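Local coordinates for protein lovastatin nonaketide synthase, polyketide synthase component (Aspergillus terreus, PDB 7CPX) that builds the dihydromonacolin L precursor of lovastatin from nine malonyl-CoA units as a homodimeric multidomain polyketide synthase working with the lovC protein, at residues V13-G17 and T111-M115; T265-V269 and S381-R385; L1644-Q1650 and L1670-L1676. The protein carries 2 engineered substitutions. All blocks are in the same frame, centred on the assembly; numbering follows the deposited sequence.

Contact 1. Residues V13-G17 and T111-M115; sequences VVGSG and TNAGM
Gly15 and Ala113 form the close-packed part of this contact. Their CA atoms are 4.0 Å apart, because glycine puts no side chain between the strand and the last turn of the helix. Gly15 CA lies 3.9 Å from Ala113 N. The CB of Ala113 points along the seam rather than straight at the strand. Val14 reaches it with one branch, and Val14 CG2 is 3.5 Å from Ala113 CB. Ala113 CA also makes a C-H...O contact of 3.5 Å with Val14 O.

The contact is looser on either side of this tight spot. Toward Gly17 it rests on one side chain. The amide of Asn112 donates from ND2 to Ser16 O. The modelled length is very short and is doubtful in detail. Asn112 CG stands anti to its carbonyl carbon (chi1 -62°), which carries the amide toward the strand. The Ser16 side chain turns away, and its OG bonds to Glu267. At the other end the helix stops in a Schellman motif, with Gly114 at positive phi. Met115 leans toward the strand, but Met115 CE stays 4.6 Å from Val14 CG2. It packs instead on Met202 and Lys254.

All the touching residues are buried. Lys923 bonds to both Val14 O and Asn112 O, and so ties the two segments together. Strand 11-19 lies inside the ketosynthase sheet between strands 247-255 and 268-277. Helix 97-113 ends against it, and Pro27 of helix 27-35 touches both Ser16 and Asn112.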
ATOM      1  N   VAL A  13       8.921 -53.587  -6.596  1.00 82.05           N
ATOM      2  CA  VAL A  13       9.303 -52.588  -5.604  1.00 82.05           C
ATOM      3  C   VAL A  13      10.296 -53.247  -4.655  1.00 82.05           C
ATOM      4  O   VAL A  13       9.925 -54.121  -3.863  1.00 82.05           O
ATOM      5  CB  VAL A  13       8.091 -52.052  -4.840  1.00 82.05           C
ATOM      6  CG1 VAL A  13       8.533 -51.005  -3.839  1.00 82.05           C
ATOM      7  CG2 VAL A  13       7.062 -51.477  -5.787  1.00 82.05           C
ATOM      8  N   VAL A  14      11.558 -52.820  -4.733  1.00 86.78           N
ATOM      9  CA  VAL A  14      12.608 -53.360  -3.880  1.00 86.78           C
ATOM     10  C   VAL A  14      12.838 -52.513  -2.636  1.00 86.78           C
ATOM     11  O   VAL A  14      13.366 -53.024  -1.639  1.00 86.78           O
ATOM     12  CB  VAL A  14      13.930 -53.483  -4.656  1.00 86.78           C
ATOM     13  CG1 VAL A  14      13.778 -54.441  -5.814  1.00 86.78           C
ATOM     14  CG2 VAL A  14      14.379 -52.123  -5.165  1.00 86.78           C
ATOM     15  N   GLY A  15      12.473 -51.238  -2.669  1.00 86.80           N
ATOM     16  CA  GLY A  15      12.671 -50.370  -1.527  1.00 86.80           C
ATOM     17  C   GLY A  15      11.855 -49.110  -1.680  1.00 86.80           C
ATOM     18  O   GLY A  15      11.407 -48.764  -2.778  1.00 86.80           O
ATOM     19  N   SER A  16      11.670 -48.420  -0.557  1.00 86.34           N
ATOM     20  CA  SER A  16      10.857 -47.218  -0.555  1.00 86.34           C
ATOM     21  C   SER A  16      11.358 -46.252   0.506  1.00 86.34           C
ATOM     22  O   SER A  16      11.939 -46.653   1.517  1.00 86.34           O
ATOM     23  CB  SER A  16       9.379 -47.544  -0.314  1.00 86.34           C
ATOM     24  OG  SER A  16       9.203 -48.234   0.911  1.00 86.34           O
ATOM     25  N   GLY A  17      11.125 -44.978   0.251  1.00 84.99           N
ATOM     26  CA  GLY A  17      11.410 -43.935   1.222  1.00 84.99           C
ATOM     27  C   GLY A  17      10.230 -42.997   1.314  1.00 84.99           C
ATOM     28  O   GLY A  17       9.730 -42.509   0.301  1.00 84.99           O
ATOM     29  N   THR A 111      18.603 -46.657  -0.054  1.00 94.28           N
ATOM     30  CA  THR A 111      19.188 -47.296   1.118  1.00 94.28           C
ATOM     31  C   THR A 111      18.396 -48.534   1.521  1.00 94.28           C
ATOM     32  O   THR A 111      18.970 -49.603   1.760  1.00 94.28           O
ATOM     33  CB  THR A 111      19.242 -46.288   2.266  1.00 94.28           C
ATOM     34  OG1 THR A 111      20.236 -45.294   1.988  1.00 94.28           O
ATOM     35  CG2 THR A 111      19.562 -46.975   3.573  1.00 94.28           C
ATOM     36  N   ASN A 112      17.071 -48.408   1.592  1.00 93.86           N
ATOM     37  CA  ASN A 112      16.237 -49.527   2.015  1.00 93.86           C
ATOM     38  C   ASN A 112      16.304 -50.671   1.013  1.00 93.86           C
ATOM     39  O   ASN A 112      16.311 -51.845   1.401  1.00 93.86           O
ATOM     40  CB  ASN A 112      14.796 -49.057   2.202  1.00 93.86           C
ATOM     41  CG  ASN A 112      14.664 -48.012   3.289  1.00 93.86           C
ATOM     42  OD1 ASN A 112      15.489 -47.939   4.198  1.00 93.86           O
ATOM     43  ND2 ASN A 112      13.621 -47.195   3.201  1.00 93.86           N
ATOM     44  N   ALA A 113      16.351 -50.349  -0.280  1.00 92.37           N
ATOM     45  CA  ALA A 113      16.486 -51.380  -1.300  1.00 92.37           C
ATOM     46  C   ALA A 113      17.806 -52.124  -1.179  1.00 92.37           C
ATOM     47  O   ALA A 113      17.935 -53.229  -1.718  1.00 92.37           O
ATOM     48  CB  ALA A 113      16.365 -50.760  -2.691  1.00 92.37           C
ATOM     49  N   GLY A 114      18.785 -51.546  -0.490  1.00101.59           N
ATOM     50  CA  GLY A 114      20.066 -52.195  -0.308  1.00101.59           C
ATOM     51  C   GLY A 114      21.032 -51.879  -1.429  1.00101.59           C
ATOM     52  O   GLY A 114      21.655 -52.782  -1.996  1.00101.59           O
ATOM     53  N   MET A 115      21.165 -50.597  -1.759  1.00 93.85           N
ATOM     54  CA  MET A 115      21.993 -50.158  -2.871  1.00 93.85           C
ATOM     55  C   MET A 115      22.928 -49.049  -2.424  1.00 93.85           C
ATOM     56  O   MET A 115      22.526 -48.139  -1.693  1.00 93.85           O
ATOM     57  CB  MET A 115      21.133 -49.662  -4.026  1.00 93.85           C
ATOM     58  CG  MET A 115      20.328 -50.747  -4.694  1.00 93.85           C
ATOM     59  SD  MET A 115      19.217 -50.081  -5.938  1.00 93.85           S
ATOM     60  CE  MET A 115      18.674 -51.588  -6.721  1.00 93.85           C
TER

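Contact 2. Residues T265-V269 and S381-R385; sequences TIECV and SFAVR
Cys268 and Ser381 bring the two backbones nearest, with their CA atoms 5.6 Å apart. The nonpolar packing is small: Cys268 CB lies 4.0 Å from Val384 CG1. Ser381 OG is a polar neighbour, 3.4 Å from the same Cys268 CB. The approach of the cysteine sulfur to this hydroxyl is too close in the model and is doubtful.

Packing against the backbone is the work of Arg385. Its CG leaves anti to the backbone N (chi1 175°), and the chain then lies along the Glu267 carbonyl. Arg385 CD is 3.2 Å from Glu267 O. A bend at chi3 (59°) turns the head group back beside the glutamate.

The flat groups are met at a face and an edge. The aliphatic Glu267 CG lies over one face of the Arg385 guanidinium, offset toward its rim. Glu267 OE1 lies at the edge of the Phe382 ring, 4.2 Å from CE1. The carboxylate and ring planes are 64° apart.

The charges are only neighbours. Glu267 OE2 is 4.5 Å from Arg385 NH2 and well out of the guanidinium plane. The pair probably attracts weakly through space. Glu267 OE1 is bonded to Ser16 OG.

A classic beta bulge sets Glu267 and Cys268 together opposite Val13. Strand 268-277 runs between strands 11-19 and 439-446 of the ketosynthase sheet. Helix 369-386 packs on it, and Phe382 extends to Pro27 and Leu30 of helix 27-35.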
ATOM      1  N   THR A 265      16.364 -57.127  -1.750  1.00 96.43           N
ATOM      2  CA  THR A 265      15.162 -57.530  -1.036  1.00 96.43           C
ATOM      3  C   THR A 265      13.947 -56.840  -1.638  1.00 96.43           C
ATOM      4  O   THR A 265      13.975 -55.640  -1.929  1.00 96.43           O
ATOM      5  CB  THR A 265      15.284 -57.193   0.449  1.00 96.43           C
ATOM      6  OG1 THR A 265      16.328 -57.980   1.035  1.00 96.43           O
ATOM      7  CG2 THR A 265      13.977 -57.480   1.170  1.00 96.43           C
ATOM      8  N   ILE A 266      12.883 -57.599  -1.819  1.00 88.90           N
ATOM      9  CA  ILE A 266      11.711 -57.143  -2.552  1.00 88.90           C
ATOM     10  C   ILE A 266      10.617 -56.739  -1.578  1.00 88.90           C
ATOM     11  O   ILE A 266      10.296 -57.473  -0.636  1.00 88.90           O
ATOM     12  CB  ILE A 266      11.220 -58.240  -3.512  1.00 88.90           C
ATOM     13  CG1 ILE A 266      12.183 -58.354  -4.696  1.00 88.90           C
ATOM     14  CG2 ILE A 266       9.801 -57.939  -3.961  1.00 88.90           C
ATOM     15  CD1 ILE A 266      11.980 -59.585  -5.547  1.00 88.90           C
ATOM     16  N   GLU A 267      10.037 -55.563  -1.810  1.00 89.17           N
ATOM     17  CA  GLU A 267       8.880 -55.116  -1.048  1.00 89.17           C
ATOM     18  C   GLU A 267       7.581 -55.624  -1.659  1.00 89.17           C
ATOM     19  O   GLU A 267       6.672 -56.039  -0.933  1.00 89.17           O
ATOM     20  CB  GLU A 267       8.855 -53.588  -0.961  1.00 89.17           C
ATOM     21  CG  GLU A 267      10.006 -52.990  -0.175  1.00 89.17           C
ATOM     22  CD  GLU A 267       9.812 -51.512   0.097  1.00 89.17           C
ATOM     23  OE1 GLU A 267       8.884 -50.916  -0.489  1.00 89.17           O
ATOM     24  OE2 GLU A 267      10.583 -50.945   0.899  1.00 89.17           O
ATOM     25  N   CYS A 268       7.470 -55.597  -2.984  1.00 85.15           N
ATOM     26  CA  CYS A 268       6.291 -56.154  -3.639  1.00 85.15           C
ATOM     27  C   CYS A 268       6.581 -56.271  -5.126  1.00 85.15           C
ATOM     28  O   CYS A 268       7.666 -55.924  -5.591  1.00 85.15           O
ATOM     29  CB  CYS A 268       5.044 -55.303  -3.390  1.00 85.15           C
ATOM     30  SG  CYS A 268       5.103 -53.654  -4.111  1.00 85.15           S
ATOM     31  N   VAL A 269       5.594 -56.758  -5.870  1.00 84.70           N
ATOM     32  CA  VAL A 269       5.709 -56.962  -7.307  1.00 84.70           C
ATOM     33  C   VAL A 269       4.589 -56.187  -7.980  1.00 84.70           C
ATOM     34  O   VAL A 269       3.412 -56.537  -7.845  1.00 84.70           O
ATOM     35  CB  VAL A 269       5.645 -58.451  -7.675  1.00 84.70           C
ATOM     36  CG1 VAL A 269       5.249 -58.619  -9.129  1.00 84.70           C
ATOM     37  CG2 VAL A 269       6.978 -59.121  -7.411  1.00 84.70           C
ATOM     38  N   SER A 381       1.269 -52.018  -1.265  1.00 83.64           N
ATOM     39  CA  SER A 381       2.510 -52.777  -1.178  1.00 83.64           C
ATOM     40  C   SER A 381       2.663 -53.403   0.201  1.00 83.64           C
ATOM     41  O   SER A 381       2.623 -54.631   0.349  1.00 83.64           O
ATOM     42  CB  SER A 381       3.701 -51.870  -1.493  1.00 83.64           C
ATOM     43  OG  SER A 381       4.926 -52.563  -1.335  1.00 83.64           O
ATOM     44  N   PHE A 382       2.788 -52.567   1.234  1.00 86.01           N
ATOM     45  CA  PHE A 382       2.994 -53.083   2.582  1.00 86.01           C
ATOM     46  C   PHE A 382       1.940 -54.127   2.914  1.00 86.01           C
ATOM     47  O   PHE A 382       2.261 -55.247   3.332  1.00 86.01           O
ATOM     48  CB  PHE A 382       2.950 -51.938   3.594  1.00 86.01           C
ATOM     49  CG  PHE A 382       3.909 -50.824   3.296  1.00 86.01           C
ATOM     50  CD1 PHE A 382       5.128 -51.080   2.695  1.00 86.01           C
ATOM     51  CD2 PHE A 382       3.588 -49.518   3.613  1.00 86.01           C
ATOM     52  CE1 PHE A 382       6.008 -50.055   2.420  1.00 86.01           C
ATOM     53  CE2 PHE A 382       4.462 -48.488   3.343  1.00 86.01           C
ATOM     54  CZ  PHE A 382       5.675 -48.756   2.744  1.00 86.01           C
ATOM     55  N   ALA A 383       0.672 -53.783   2.693  1.00 86.11           N
ATOM     56  CA  ALA A 383      -0.414 -54.728   2.913  1.00 86.11           C
ATOM     57  C   ALA A 383      -0.093 -56.075   2.283  1.00 86.11           C
ATOM     58  O   ALA A 383      -0.016 -57.099   2.972  1.00 86.11           O
ATOM     59  CB  ALA A 383      -1.715 -54.164   2.339  1.00 86.11           C
ATOM     60  N   VAL A 384       0.130 -56.085   0.968  1.00 85.54           N
ATOM     61  CA  VAL A 384       0.306 -57.357   0.281  1.00 85.54           C
ATOM     62  C   VAL A 384       1.542 -58.073   0.801  1.00 85.54           C
ATOM     63  O   VAL A 384       1.606 -59.308   0.784  1.00 85.54           O
ATOM     64  CB  VAL A 384       0.365 -57.143  -1.245  1.00 85.54           C
ATOM     65  CG1 VAL A 384       1.794 -56.955  -1.716  1.00 85.54           C
ATOM     66  CG2 VAL A 384      -0.285 -58.307  -1.971  1.00 85.54           C
ATOM     67  N   ARG A 385       2.538 -57.325   1.283  1.00 88.11           N
ATOM     68  CA  ARG A 385       3.731 -57.961   1.825  1.00 88.11           C
ATOM     69  C   ARG A 385       3.476 -58.531   3.214  1.00 88.11           C
ATOM     70  O   ARG A 385       4.062 -59.554   3.583  1.00 88.11           O
ATOM     71  CB  ARG A 385       4.890 -56.966   1.865  1.00 88.11           C
ATOM     72  CG  ARG A 385       6.143 -57.509   2.534  1.00 88.11           C
ATOM     73  CD  ARG A 385       7.385 -56.772   2.063  1.00 88.11           C
ATOM     74  NE  ARG A 385       7.320 -55.342   2.347  1.00 88.11           N
ATOM     75  CZ  ARG A 385       8.000 -54.725   3.306  1.00 88.11           C
ATOM     76  NH1 ARG A 385       8.836 -55.378   4.099  1.00 88.11           N
ATOM     77  NH2 ARG A 385       7.842 -53.415   3.471  1.00 88.11           N
TER

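Contact 3. Residues L1644-Q1650 and L1670-L1676; sequences LVVVGGQ and LQTYKRL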
ATOM      1  N   LEU A1644     -86.481  26.023 -15.915  1.00132.26           N
ATOM      2  CA  LEU A1644     -85.638  27.074 -15.366  1.00132.26           C
ATOM      3  C   LEU A1644     -86.309  27.673 -14.139  1.00132.26           C
ATOM      4  O   LEU A1644     -87.501  27.999 -14.171  1.00132.26           O
ATOM      5  CB  LEU A1644     -85.362  28.159 -16.408  1.00132.26           C
ATOM      6  CG  LEU A1644     -84.355  29.228 -15.975  1.00132.26           C
ATOM      7  CD1 LEU A1644     -83.441  29.603 -17.129  1.00132.26           C
ATOM      8  CD2 LEU A1644     -85.069  30.460 -15.440  1.00132.26           C
ATOM      9  N   VAL A1645     -85.541  27.812 -13.063  1.00131.74           N
ATOM     10  CA  VAL A1645     -86.036  28.339 -11.798  1.00131.74           C
ATOM     11  C   VAL A1645     -85.099  29.452 -11.354  1.00131.74           C
ATOM     12  O   VAL A1645     -83.900  29.220 -11.170  1.00131.74           O
ATOM     13  CB  VAL A1645     -86.126  27.251 -10.714  1.00131.74           C
ATOM     14  CG1 VAL A1645     -86.751  27.815  -9.451  1.00131.74           C
ATOM     15  CG2 VAL A1645     -86.912  26.047 -11.220  1.00131.74           C
ATOM     16  N   VAL A1646     -85.641  30.650 -11.170  1.00131.64           N
ATOM     17  CA  VAL A1646     -84.872  31.804 -10.722  1.00131.64           C
ATOM     18  C   VAL A1646     -85.162  32.029  -9.247  1.00131.64           C
ATOM     19  O   VAL A1646     -86.327  32.031  -8.827  1.00131.64           O
ATOM     20  CB  VAL A1646     -85.208  33.057 -11.546  1.00131.64           C
ATOM     21  CG1 VAL A1646     -84.259  34.186 -11.185  1.00131.64           C
ATOM     22  CG2 VAL A1646     -85.140  32.749 -13.030  1.00131.64           C
ATOM     23  N   VAL A1647     -84.105  32.199  -8.459  1.00131.24           N
ATOM     24  CA  VAL A1647     -84.204  32.418  -7.023  1.00131.24           C
ATOM     25  C   VAL A1647     -83.462  33.702  -6.688  1.00131.24           C
ATOM     26  O   VAL A1647     -82.319  33.894  -7.118  1.00131.24           O
ATOM     27  CB  VAL A1647     -83.630  31.233  -6.227  1.00131.24           C
ATOM     28  CG1 VAL A1647     -83.959  31.375  -4.750  1.00131.24           C
ATOM     29  CG2 VAL A1647     -84.159  29.917  -6.775  1.00131.24           C
ATOM     30  N   GLY A1648     -84.111  34.577  -5.919  1.00132.63           N
ATOM     31  CA  GLY A1648     -83.549  35.860  -5.547  1.00132.63           C
ATOM     32  C   GLY A1648     -84.411  37.003  -6.062  1.00132.63           C
ATOM     33  O   GLY A1648     -85.643  36.936  -6.026  1.00132.63           O
ATOM     34  N   GLY A1649     -83.747  38.049  -6.547  1.00133.15           N
ATOM     35  CA  GLY A1649     -84.448  39.194  -7.086  1.00133.15           C
ATOM     36  C   GLY A1649     -85.010  40.145  -6.056  1.00133.15           C
ATOM     37  O   GLY A1649     -85.823  41.004  -6.412  1.00133.15           O
ATOM     38  N   GLN A1650     -84.618  40.015  -4.787  1.00134.54           N
ATOM     39  CA  GLN A1650     -85.158  40.896  -3.757  1.00134.54           C
ATOM     40  C   GLN A1650     -84.576  42.301  -3.864  1.00134.54           C
ATOM     41  O   GLN A1650     -85.311  43.292  -3.784  1.00134.54           O
ATOM     42  CB  GLN A1650     -84.886  40.306  -2.374  1.00134.54           C
ATOM     43  CG  GLN A1650     -85.592  41.025  -1.237  1.00134.54           C
ATOM     44  CD  GLN A1650     -87.099  40.878  -1.300  1.00134.54           C
ATOM     45  OE1 GLN A1650     -87.629  40.158  -2.147  1.00134.54           O
ATOM     46  NE2 GLN A1650     -87.798  41.560  -0.401  1.00134.54           N
ATOM     47  N   LEU A1670     -90.743  28.327 -16.587  1.00132.98           N
ATOM     48  CA  LEU A1670     -90.169  29.276 -15.647  1.00132.98           C
ATOM     49  C   LEU A1670     -90.833  29.161 -14.284  1.00132.98           C
ATOM     50  O   LEU A1670     -92.059  29.060 -14.181  1.00132.98           O
ATOM     51  CB  LEU A1670     -90.306  30.715 -16.162  1.00132.98           C
ATOM     52  CG  LEU A1670     -89.734  31.801 -15.248  1.00132.98           C
ATOM     53  CD1 LEU A1670     -88.243  31.599 -15.038  1.00132.98           C
ATOM     54  CD2 LEU A1670     -90.011  33.181 -15.818  1.00132.98           C
ATOM     55  N   GLN A1671     -90.003  29.180 -13.245  1.00132.36           N
ATOM     56  CA  GLN A1671     -90.446  29.361 -11.872  1.00132.36           C
ATOM     57  C   GLN A1671     -89.622  30.478 -11.251  1.00132.36           C
ATOM     58  O   GLN A1671     -88.472  30.699 -11.633  1.00132.36           O
ATOM     59  CB  GLN A1671     -90.298  28.081 -11.042  1.00132.36           C
ATOM     60  CG  GLN A1671     -91.133  26.914 -11.536  1.00132.36           C
ATOM     61  CD  GLN A1671     -91.010  25.696 -10.641  1.00132.36           C
ATOM     62  OE1 GLN A1671     -90.106  25.612  -9.809  1.00132.36           O
ATOM     63  NE2 GLN A1671     -91.923  24.746 -10.804  1.00132.36           N
ATOM     64  N   THR A1672     -90.216  31.189 -10.296  1.00132.35           N
ATOM     65  CA  THR A1672     -89.543  32.310  -9.656  1.00132.35           C
ATOM     66  C   THR A1672     -89.817  32.297  -8.161  1.00132.35           C
ATOM     67  O   THR A1672     -90.941  32.031  -7.727  1.00132.35           O
ATOM     68  CB  THR A1672     -89.991  33.648 -10.252  1.00132.35           C
ATOM     69  OG1 THR A1672     -91.413  33.780 -10.133  1.00132.35           O
ATOM     70  CG2 THR A1672     -89.595  33.733 -11.715  1.00132.35           C
ATOM     71  N   TYR A1673     -88.777  32.587  -7.381  1.00132.24           N
ATOM     72  CA  TYR A1673     -88.885  32.655  -5.930  1.00132.24           C
ATOM     73  C   TYR A1673     -88.039  33.813  -5.429  1.00132.24           C
ATOM     74  O   TYR A1673     -86.893  33.979  -5.855  1.00132.24           O
ATOM     75  CB  TYR A1673     -88.435  31.341  -5.282  1.00132.24           C
ATOM     76  CG  TYR A1673     -89.204  30.139  -5.777  1.00132.24           C
ATOM     77  CD1 TYR A1673     -90.389  29.751  -5.169  1.00132.24           C
ATOM     78  CD2 TYR A1673     -88.749  29.397  -6.857  1.00132.24           C
ATOM     79  CE1 TYR A1673     -91.097  28.656  -5.620  1.00132.24           C
ATOM     80  CE2 TYR A1673     -89.450  28.301  -7.315  1.00132.24           C
ATOM     81  CZ  TYR A1673     -90.622  27.934  -6.694  1.00132.24           C
ATOM     82  OH  TYR A1673     -91.323  26.841  -7.149  1.00132.24           O
ATOM     83  N   LYS A1674     -88.609  34.612  -4.524  1.00132.07           N
ATOM     84  CA  LYS A1674     -87.905  35.792  -4.034  1.00132.07           C
ATOM     85  C   LYS A1674     -86.653  35.408  -3.255  1.00132.07           C
ATOM     86  O   LYS A1674     -85.609  36.059  -3.385  1.00132.07           O
ATOM     87  CB  LYS A1674     -88.837  36.632  -3.162  1.00132.07           C
ATOM     88  CG  LYS A1674     -90.129  37.046  -3.847  1.00132.07           C
ATOM     89  CD  LYS A1674     -89.863  37.876  -5.092  1.00132.07           C
ATOM     90  CE  LYS A1674     -91.155  38.344  -5.735  1.00132.07           C
ATOM     91  NZ  LYS A1674     -90.904  39.129  -6.974  1.00132.07           N
ATOM     92  N   ARG A1675     -86.737  34.361  -2.439  1.00131.74           N
ATOM     93  CA  ARG A1675     -85.646  33.977  -1.557  1.00131.74           C
ATOM     94  C   ARG A1675     -85.473  32.466  -1.593  1.00131.74           C
ATOM     95  O   ARG A1675     -86.386  31.721  -1.957  1.00131.74           O
ATOM     96  CB  ARG A1675     -85.901  34.438  -0.116  1.00131.74           C
ATOM     97  CG  ARG A1675     -86.107  35.938   0.027  1.00131.74           C
ATOM     98  CD  ARG A1675     -86.721  36.288   1.372  1.00131.74           C
ATOM     99  NE  ARG A1675     -88.043  35.694   1.533  1.00131.74           N
ATOM    100  CZ  ARG A1675     -88.820  35.865   2.594  1.00131.74           C
ATOM    101  NH1 ARG A1675     -88.442  36.617   3.615  1.00131.74           N
ATOM    102  NH2 ARG A1675     -90.008  35.268   2.631  1.00131.74           N
ATOM    103  N   LEU A1676     -84.275  32.020  -1.210  1.00130.30           N
ATOM    104  CA  LEU A1676     -84.013  30.588  -1.140  1.00130.30           C
ATOM    105  C   LEU A1676     -84.871  29.921  -0.071  1.00130.30           C
ATOM    106  O   LEU A1676     -85.271  28.761  -0.231  1.00130.30           O
ATOM    107  CB  LEU A1676     -82.528  30.343  -0.874  1.00130.30           C
ATOM    108  CG  LEU A1676     -82.056  28.889  -0.895  1.00130.30           C
ATOM    109  CD1 LEU A1676     -82.454  28.201  -2.189  1.00130.30           C
ATOM    110  CD2 LEU A1676     -80.553  28.806  -0.695  1.00130.30           C
TER
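Val1645 meets Tyr1673 and Gln1671 on one face of a parallel strand pair. Val1645 CG1 comes to the edge of the tyrosine ring, near its plane, 3.5 Å from CE2. Its other branch, CG2, lies beside Gln1671 and is 3.5 Å from OE1. The valine and glutamine run side by side and point the same way, while the tyrosine passes the valine at a slant, edge toward it. Tyr1673 OH donates to Gln1671 OE1 at 3.2 Å. It comes from above the amide plane, far off a lone pair. The amide oxygen lies in the plane of the ring.

The opposite face carries Leu1644, Leu1670, Val1646 and Thr1672. The two leucines lie alongside each other, with Leu1644 CD2 3.4 Å from Leu1670 CD1. The same first torsion in both, CG anti to the backbone N, keeps them pointing the same way. Val1646 CG2 adds a slanting contact of 3.9 Å to the same Leu1670 CD1.

Near the turn Val1647 CG1 reaches the backbone of Arg1675 and Leu1676, at the start of the next helix. The Gln1650 and Lys1674 side chains cross at about a right angle, with Gln1650 OE1 3.9 Å from Lys1674 CB.

Helix 1652-1664 joins the strands in a beta-alpha-beta unit at one end of a mixed sheet. Four backbone bonds tie them, among them Val1646 N to Gln1671 O at 2.9 Å and Gly1648 N to Tyr1673 O at 2.8 Å. These bonds set the register. The Tyr1673-Gln1671 bond gives two partly exposed side chains a polar partner within the outer strand.

How the contacts relate
Contacts 1 and 2 belong to one ketosynthase core. Their strands 11-19 and 268-277 are neighbours in the same sheet, paired through Val13 with Glu267 and Cys268, and their centres are about 11 Å apart. In each, a helix packs on a buried strand. Contact 1 depends on small residues and an asparagine amide. Contact 2 uses a buried glutamate and a partly exposed arginine, whose charges are near but not bridged. Contact 3 lies across the chain, its centre about 131 Å from that of contact 1. It joins strand to strand, so backbone bonds dominate. It is only partly buried, with polar, exposed residues near the turn.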